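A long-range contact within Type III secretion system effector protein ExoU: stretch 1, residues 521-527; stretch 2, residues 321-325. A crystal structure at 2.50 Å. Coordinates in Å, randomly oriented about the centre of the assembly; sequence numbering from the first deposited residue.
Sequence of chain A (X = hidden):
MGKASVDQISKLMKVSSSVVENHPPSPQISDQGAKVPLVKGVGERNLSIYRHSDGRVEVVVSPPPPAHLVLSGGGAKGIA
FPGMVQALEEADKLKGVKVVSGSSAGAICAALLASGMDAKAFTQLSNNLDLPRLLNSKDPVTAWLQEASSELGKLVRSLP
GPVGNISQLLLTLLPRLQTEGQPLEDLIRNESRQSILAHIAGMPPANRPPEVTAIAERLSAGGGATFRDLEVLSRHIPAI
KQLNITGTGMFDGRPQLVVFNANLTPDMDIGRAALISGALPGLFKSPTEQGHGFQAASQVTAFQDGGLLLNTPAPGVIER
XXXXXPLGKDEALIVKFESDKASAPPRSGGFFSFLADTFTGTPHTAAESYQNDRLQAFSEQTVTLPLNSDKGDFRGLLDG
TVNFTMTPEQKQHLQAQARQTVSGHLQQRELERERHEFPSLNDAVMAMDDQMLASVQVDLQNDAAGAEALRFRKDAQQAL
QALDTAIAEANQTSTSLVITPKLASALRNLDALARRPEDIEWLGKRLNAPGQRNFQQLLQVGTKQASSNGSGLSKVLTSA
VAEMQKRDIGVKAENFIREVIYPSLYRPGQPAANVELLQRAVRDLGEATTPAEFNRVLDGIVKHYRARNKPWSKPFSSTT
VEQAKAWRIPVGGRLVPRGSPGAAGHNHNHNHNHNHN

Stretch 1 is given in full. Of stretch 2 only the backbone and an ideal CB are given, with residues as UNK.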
# COMPACT_ATOMS: atom_id res chain seq x y z
N GLU A 521 -15.28 -19.56 -28.94
CA GLU A 521 -14.60 -18.28 -28.72
C GLU A 521 -15.48 -17.37 -27.89
O GLU A 521 -15.00 -16.61 -27.04
CB GLU A 521 -14.36 -17.48 -30.01
CG GLU A 521 -13.74 -18.15 -31.21
CD GLU A 521 -13.66 -17.13 -32.39
OE1 GLU A 521 -14.45 -17.25 -33.38
OE2 GLU A 521 -12.85 -16.15 -32.28
N TRP A 522 -16.76 -17.36 -28.21
CA TRP A 522 -17.69 -16.47 -27.53
C TRP A 522 -17.79 -16.76 -26.02
O TRP A 522 -17.63 -15.85 -25.19
CB TRP A 522 -19.01 -16.56 -28.20
CG TRP A 522 -20.02 -15.59 -27.71
CD1 TRP A 522 -20.33 -14.40 -28.26
CD2 TRP A 522 -20.96 -15.80 -26.65
NE1 TRP A 522 -21.38 -13.81 -27.59
CE2 TRP A 522 -21.77 -14.66 -26.59
CE3 TRP A 522 -21.23 -16.87 -25.78
CZ2 TRP A 522 -22.79 -14.56 -25.70
CZ3 TRP A 522 -22.26 -16.72 -24.83
CH2 TRP A 522 -23.00 -15.60 -24.81
N LEU A 523 -17.96 -18.02 -25.67
CA LEU A 523 -18.06 -18.41 -24.28
C LEU A 523 -16.78 -18.09 -23.60
O LEU A 523 -16.78 -17.74 -22.41
CB LEU A 523 -18.32 -19.92 -24.16
CG LEU A 523 -19.69 -20.31 -24.71
CD1 LEU A 523 -19.65 -21.74 -25.11
CD2 LEU A 523 -20.77 -20.03 -23.66
N GLY A 524 -15.67 -18.27 -24.31
CA GLY A 524 -14.37 -17.94 -23.75
C GLY A 524 -14.24 -16.46 -23.38
O GLY A 524 -13.62 -16.11 -22.37
N LYS A 525 -14.85 -15.59 -24.18
CA LYS A 525 -14.89 -14.16 -23.85
C LYS A 525 -15.70 -13.98 -22.60
O LYS A 525 -15.36 -13.15 -21.79
CB LYS A 525 -15.59 -13.29 -24.90
CG LYS A 525 -15.17 -13.40 -26.36
CD LYS A 525 -13.80 -12.93 -26.60
CE LYS A 525 -13.42 -13.15 -28.05
NZ LYS A 525 -14.19 -12.25 -28.93
N ARG A 526 -16.81 -14.69 -22.48
CA ARG A 526 -17.72 -14.47 -21.27
C ARG A 526 -17.03 -14.85 -20.01
O ARG A 526 -17.23 -14.22 -18.98
CB ARG A 526 -19.02 -15.22 -21.38
CG ARG A 526 -19.90 -14.85 -22.57
CD ARG A 526 -20.29 -13.38 -22.71
NE ARG A 526 -19.24 -12.35 -22.92
CZ ARG A 526 -18.69 -11.99 -24.08
NH1 ARG A 526 -17.83 -10.96 -24.10
NH2 ARG A 526 -18.97 -12.64 -25.21
N LEU A 527 -16.14 -15.82 -20.11
CA LEU A 527 -15.31 -16.19 -18.98
C LEU A 527 -14.35 -15.08 -18.60
O LEU A 527 -13.77 -15.18 -17.50
CB LEU A 527 -14.52 -17.48 -19.24
CG LEU A 527 -15.23 -18.74 -18.83
CD1 LEU A 527 -16.53 -18.86 -19.56
CD2 LEU A 527 -14.40 -19.94 -19.15
N UNK A 321 -21.31 -4.93 -20.60
CA UNK A 321 -21.41 -5.10 -22.05
C UNK A 321 -20.19 -5.84 -22.70
O UNK A 321 -19.22 -6.18 -22.03
CB UNK A 321 -21.57 -3.72 -22.69
N UNK A 322 -20.27 -6.06 -24.02
CA UNK A 322 -19.34 -6.93 -24.79
C UNK A 322 -18.24 -6.15 -25.59
O UNK A 322 -18.54 -5.52 -26.62
CB UNK A 322 -20.16 -7.78 -25.77
N UNK A 323 -16.97 -6.22 -25.14
CA UNK A 323 -15.87 -5.47 -25.81
C UNK A 323 -15.68 -5.80 -27.30
O UNK A 323 -15.30 -4.93 -28.09
CB UNK A 323 -14.55 -5.75 -25.08
N UNK A 324 -15.94 -7.06 -27.63
CA UNK A 324 -15.83 -7.62 -28.98
C UNK A 324 -16.95 -7.14 -29.91
O UNK A 324 -16.81 -7.15 -31.14
CB UNK A 324 -15.84 -9.15 -28.91
N UNK A 325 -18.06 -6.70 -29.33
CA UNK A 325 -19.20 -6.35 -30.12
C UNK A 325 -19.26 -4.90 -30.56
O UNK A 325 -18.98 -4.00 -29.79
CB UNK A 325 -20.47 -6.69 -29.33

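Stretch 1 is helical through most of its length, and W522, K525 and R526 lie on the side that meets stretch 2. Stretch 2 has no regular helix or strand. Its last four residues form a type I beta turn, closed by a backbone hydrogen bond from N of 325 to O of 322 at 3.0 Å.

Position 321 points its CA-to-CB bond away from stretch 1, and nothing of the helix lies within 5.5 Å of the ideal CB. The contact sets little demand here, and many residues would suit. The deposited residue is S321. Its OG accepts a weak hydrogen bond from N of the next residue, at 2.6 Å. The residue is poorly ordered.

Position 322 points sideways, with its ideal CB 4.3 Å from R526 NH1. The extended backbone, phi -101° and psi 108°, readily accepts a bulky side chain. Within reach are the flat guanidinium of R526 and the indole of W522. An aromatic ring would suit both; a long aliphatic chain could also pack here, and an acid could answer the arginine's charge. The residue is F322. Its chi1 of -74° (m) brings the ring to the helix. The R526 guanidinium lies flat on it, with planes at 9°, and R526 CZ is 3.8 Å from the ring centroid, almost on the ring normal. This is both a stack and a cation-pi contact. The aliphatic part of the arginine also packs here, R526 CD to F322 CZ at 3.5 Å. W522 CZ2 meets F322 CE2 at 3.7 Å, in an oblique aromatic pair.

Position 323 points sideways, with open space around its ideal CB. Phi of -57° and psi of -34° fit the second position of a type I turn. Proline suits that phi, and small or polar residues would also do. P323 makes a slight contact, its CD 4.0 Å from R526 NH1 near the guanidinium plane.

Position 324 points toward the helix, its ideal CB 3.5 Å from K525 NZ. With R526 also in reach, the site favours an acid; a neutral acceptor such as glutamine is possible. The residue is E324. It forms a salt bridge with R526, NH1 to OE2 at 2.7 Å, including a weak hydrogen bond with an angle of 127°. K525 NZ lies 3.4 Å from E324 CG but 4.2 Å from OE1, beyond a salt bridge.

Position 325 is out of reach of stretch 1, so this contact leaves its choice free. It is S325, whose OG hydrogen-bonds just outside the stretch.

Stretch 2 321-325: SFPES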
# COMPACT_ATOMS: atom_id res chain seq x y z
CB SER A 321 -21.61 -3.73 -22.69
OG SER A 321 -21.61 -3.81 -24.10
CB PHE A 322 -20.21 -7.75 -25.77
CG PHE A 322 -21.02 -8.88 -25.13
CD1 PHE A 322 -21.19 -8.98 -23.73
CD2 PHE A 322 -21.66 -9.80 -25.93
CE1 PHE A 322 -21.91 -10.02 -23.18
CE2 PHE A 322 -22.40 -10.85 -25.39
CZ PHE A 322 -22.53 -10.96 -24.01
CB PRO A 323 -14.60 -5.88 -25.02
CG PRO A 323 -15.05 -6.77 -23.90
CD PRO A 323 -16.48 -7.19 -24.14
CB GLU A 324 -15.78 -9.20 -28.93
CG GLU A 324 -16.25 -9.90 -27.62
CD GLU A 324 -17.71 -10.35 -27.58
OE1 GLU A 324 -18.20 -11.15 -28.42
OE2 GLU A 324 -18.35 -9.97 -26.60
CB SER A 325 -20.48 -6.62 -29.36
OG SER A 325 -21.57 -6.15 -30.12
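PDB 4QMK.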